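Local coordinates for protein pyrethroid hydrolase (Sphingobium faniae, PDB 5Y57) that hydrolyses the ester bond of pyrethroid insecticides such as cypermethrin and permethrin, releasing an alcohol and a cyclopropanecarboxylic acid, at residues Leu75-Gly80 / Tyr100-Leu105. Numbering follows the deposited sequence. Where two conformers were deposited one is given.
Sequences LGHSLG and YLTAVL. With PMS (phenylmethanesulfonic acid), chain G.
With CG anti to the backbone N (chi1 169°), His77 lays its imidazole beside Leu101 and Thr102, and its CD2 comes 3.8 Å from Thr102 CG2. That methyl sits between the backbone N and carbonyl carbon of its own residue because OG1 holds the anti position, where it is hydrogen-bonded to Asp202. His77 CD2 also approaches Leu101 O obliquely to the ring, at 3.4 Å, while NE2 is hydrogen-bonded to the carbonyl of His230. Replacing His77 by alanine would probably leave the His230 carbonyl without its mate and open a gap beside the Thr102 methyl. On the same face of the sheet, Leu75 CD2 meets Leu101 CD2 at 4.0 Å, under Leu240 and Ile244 of helix 237-248.

The backbones pair as parallel strands. Leu101 N donates to Gly76 O at 2.9 Å. Beyond it Ser78 N is shared weakly between Leu101 O and Thr102 O. Val104 N then donates to Ser78 O at 2.9 Å, and the Ala103 methyl packs against both Gly76 O and Ser78 O.

The firm bond at Ser78 O and the weak pair at its N hold the backbone of Ser78, whose phi/psi of 55°/-122° is the strained second position of the type II' turn from His77 to Gly80. In one of its two conformers OG is bonded covalently to S of phenylmethanesulfonic acid, consistent with a role as the nucleophile. Leu79 N donates to O2S of this adduct at 2.8 Å and Ala12 N adds a further hydrogen bond, consistent with an oxyanion hole. Asp202 and His230 probably complete the charge relay. Strand 71-77, the tight turn and helix 80-90, with Gly76, Ser78 and Gly80 in GxSxG, have the form of the nucleophile elbow of alpha/beta hydrolases.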
loop_
_atom_site.group_PDB
_atom_site.type_symbol
_atom_site.label_atom_id
_atom_site.label_comp_id
_atom_site.label_asym_id
_atom_site.label_seq_id
_atom_site.Cartn_x
_atom_site.Cartn_y
_atom_site.Cartn_z
ATOM N N LEU A 75 3.292 0.947 6.548
ATOM C CA LEU A 75 2.682 -0.122 5.778
ATOM C C LEU A 75 2.021 0.485 4.549
ATOM O O LEU A 75 1.286 1.480 4.649
ATOM C CB LEU A 75 1.659 -0.900 6.611
ATOM C CG LEU A 75 0.892 -2.056 5.972
ATOM C CD1 LEU A 75 0.420 -3.029 7.038
ATOM C CD2 LEU A 75 -0.327 -1.580 5.157
ATOM N N GLY A 76 2.270 -0.119 3.413
ATOM C CA GLY A 76 1.584 0.232 2.181
ATOM C C GLY A 76 0.793 -0.969 1.714
ATOM O O GLY A 76 1.245 -2.109 1.872
ATOM N N HIS A 77 -0.411 -0.722 1.204
ATOM C CA HIS A 77 -1.201 -1.781 0.583
ATOM C C HIS A 77 -1.293 -1.535 -0.919
ATOM O O HIS A 77 -1.577 -0.409 -1.356
ATOM C CB HIS A 77 -2.603 -1.885 1.184
ATOM C CG HIS A 77 -3.532 -2.772 0.408
ATOM N ND1 HIS A 77 -4.558 -2.270 -0.367
ATOM C CD2 HIS A 77 -3.589 -4.118 0.274
ATOM C CE1 HIS A 77 -5.217 -3.265 -0.930
ATOM N NE2 HIS A 77 -4.629 -4.396 -0.585
ATOM N N SER A 78 -1.166 -2.602 -1.714
ATOM C CA SER A 78 -1.378 -2.523 -3.163
ATOM C C SER A 78 -0.453 -1.437 -3.692
ATOM O O SER A 78 0.759 -1.504 -3.431
ATOM C CB SER A 78 -2.879 -2.295 -3.417
ATOM O OG SER A 78 -3.292 -2.583 -4.739
ATOM N N LEU A 79 -0.963 -0.395 -4.340
ATOM C CA LEU A 79 -0.127 0.691 -4.854
ATOM C C LEU A 79 0.484 1.539 -3.752
ATOM O O LEU A 79 1.349 2.378 -4.035
ATOM C CB LEU A 79 -0.953 1.579 -5.786
ATOM C CG LEU A 79 -0.230 2.626 -6.613
ATOM C CD1 LEU A 79 0.360 1.929 -7.801
ATOM C CD2 LEU A 79 -1.230 3.705 -6.995
ATOM N N GLY A 80 0.046 1.339 -2.502
ATOM C CA GLY A 80 0.584 2.081 -1.388
ATOM C C GLY A 80 2.060 1.861 -1.179
ATOM O O GLY A 80 2.723 2.733 -0.627
ATOM N N TYR A 100 5.144 -4.135 3.270
ATOM C CA TYR A 100 4.507 -4.229 1.957
ATOM C C TYR A 100 3.412 -5.293 2.036
ATOM O O TYR A 100 3.682 -6.496 2.029
ATOM C CB TYR A 100 5.547 -4.551 0.888
ATOM C CG TYR A 100 6.567 -3.464 0.723
ATOM C CD1 TYR A 100 7.647 -3.366 1.587
ATOM C CD2 TYR A 100 6.444 -2.523 -0.283
ATOM C CE1 TYR A 100 8.578 -2.374 1.454
ATOM C CE2 TYR A 100 7.372 -1.511 -0.416
ATOM C CZ TYR A 100 8.436 -1.445 0.460
ATOM O OH TYR A 100 9.387 -0.469 0.326
ATOM N N LEU A 101 2.175 -4.848 2.110
ATOM C CA LEU A 101 1.026 -5.734 2.220
ATOM C C LEU A 101 0.389 -5.947 0.853
ATOM O O LEU A 101 -0.368 -5.083 0.387
ATOM C CB LEU A 101 0.003 -5.129 3.176
ATOM C CG LEU A 101 -1.329 -5.850 3.357
ATOM C CD1 LEU A 101 -1.056 -7.318 3.596
ATOM C CD2 LEU A 101 -1.934 -5.234 4.606
ATOM N N THR A 102 0.590 -7.136 0.274
ATOM C CA THR A 102 0.369 -7.425 -1.152
ATOM C C THR A 102 0.506 -6.137 -1.963
ATOM O O THR A 102 -0.421 -5.634 -2.621
ATOM C CB THR A 102 -0.940 -8.199 -1.365
ATOM O OG1 THR A 102 -0.999 -8.692 -2.710
ATOM C CG2 THR A 102 -2.214 -7.366 -1.007
ATOM N N ALA A 103 1.688 -5.564 -1.855
ATOM C CA ALA A 103 1.952 -4.205 -2.274
ATOM C C ALA A 103 3.036 -4.208 -3.337
ATOM O O ALA A 103 3.768 -5.182 -3.501
ATOM C CB ALA A 103 2.383 -3.337 -1.083
ATOM N N VAL A 104 3.148 -3.086 -4.039
ATOM C CA VAL A 104 4.132 -2.935 -5.098
ATOM C C VAL A 104 5.485 -2.658 -4.452
ATOM O O VAL A 104 5.710 -1.600 -3.862
ATOM C CB VAL A 104 3.732 -1.829 -6.083
ATOM C CG1 VAL A 104 4.729 -1.744 -7.195
ATOM C CG2 VAL A 104 2.377 -2.134 -6.650
ATOM N N LEU A 105 6.380 -3.633 -4.546
ATOM C CA LEU A 105 7.764 -3.527 -4.104
ATOM C C LEU A 105 8.617 -3.467 -5.363
ATOM O O LEU A 105 8.689 -4.442 -6.110
ATOM C CB LEU A 105 8.135 -4.728 -3.220
ATOM C CG LEU A 105 9.567 -4.815 -2.684
ATOM C CD1 LEU A 105 9.860 -3.630 -1.764
ATOM C CD2 LEU A 105 9.831 -6.168 -1.985
HETATM C C PMS G . -3.306 -2.322 -7.110
HETATM S S PMS G . -3.971 -1.599 -5.750
HETATM C C1 PMS G . -3.740 -1.844 -8.478
HETATM C C2 PMS G . -4.945 -1.189 -8.669
HETATM C C3 PMS G . -5.308 -0.760 -9.945
HETATM C C4 PMS G . -4.461 -0.991 -11.012
HETATM C C5 PMS G . -3.247 -1.644 -10.811
HETATM C C6 PMS G . -2.888 -2.082 -9.549
HETATM O O2S PMS G . -3.536 -0.262 -5.485
HETATM O O1S PMS G . -5.394 -1.718 -5.610
#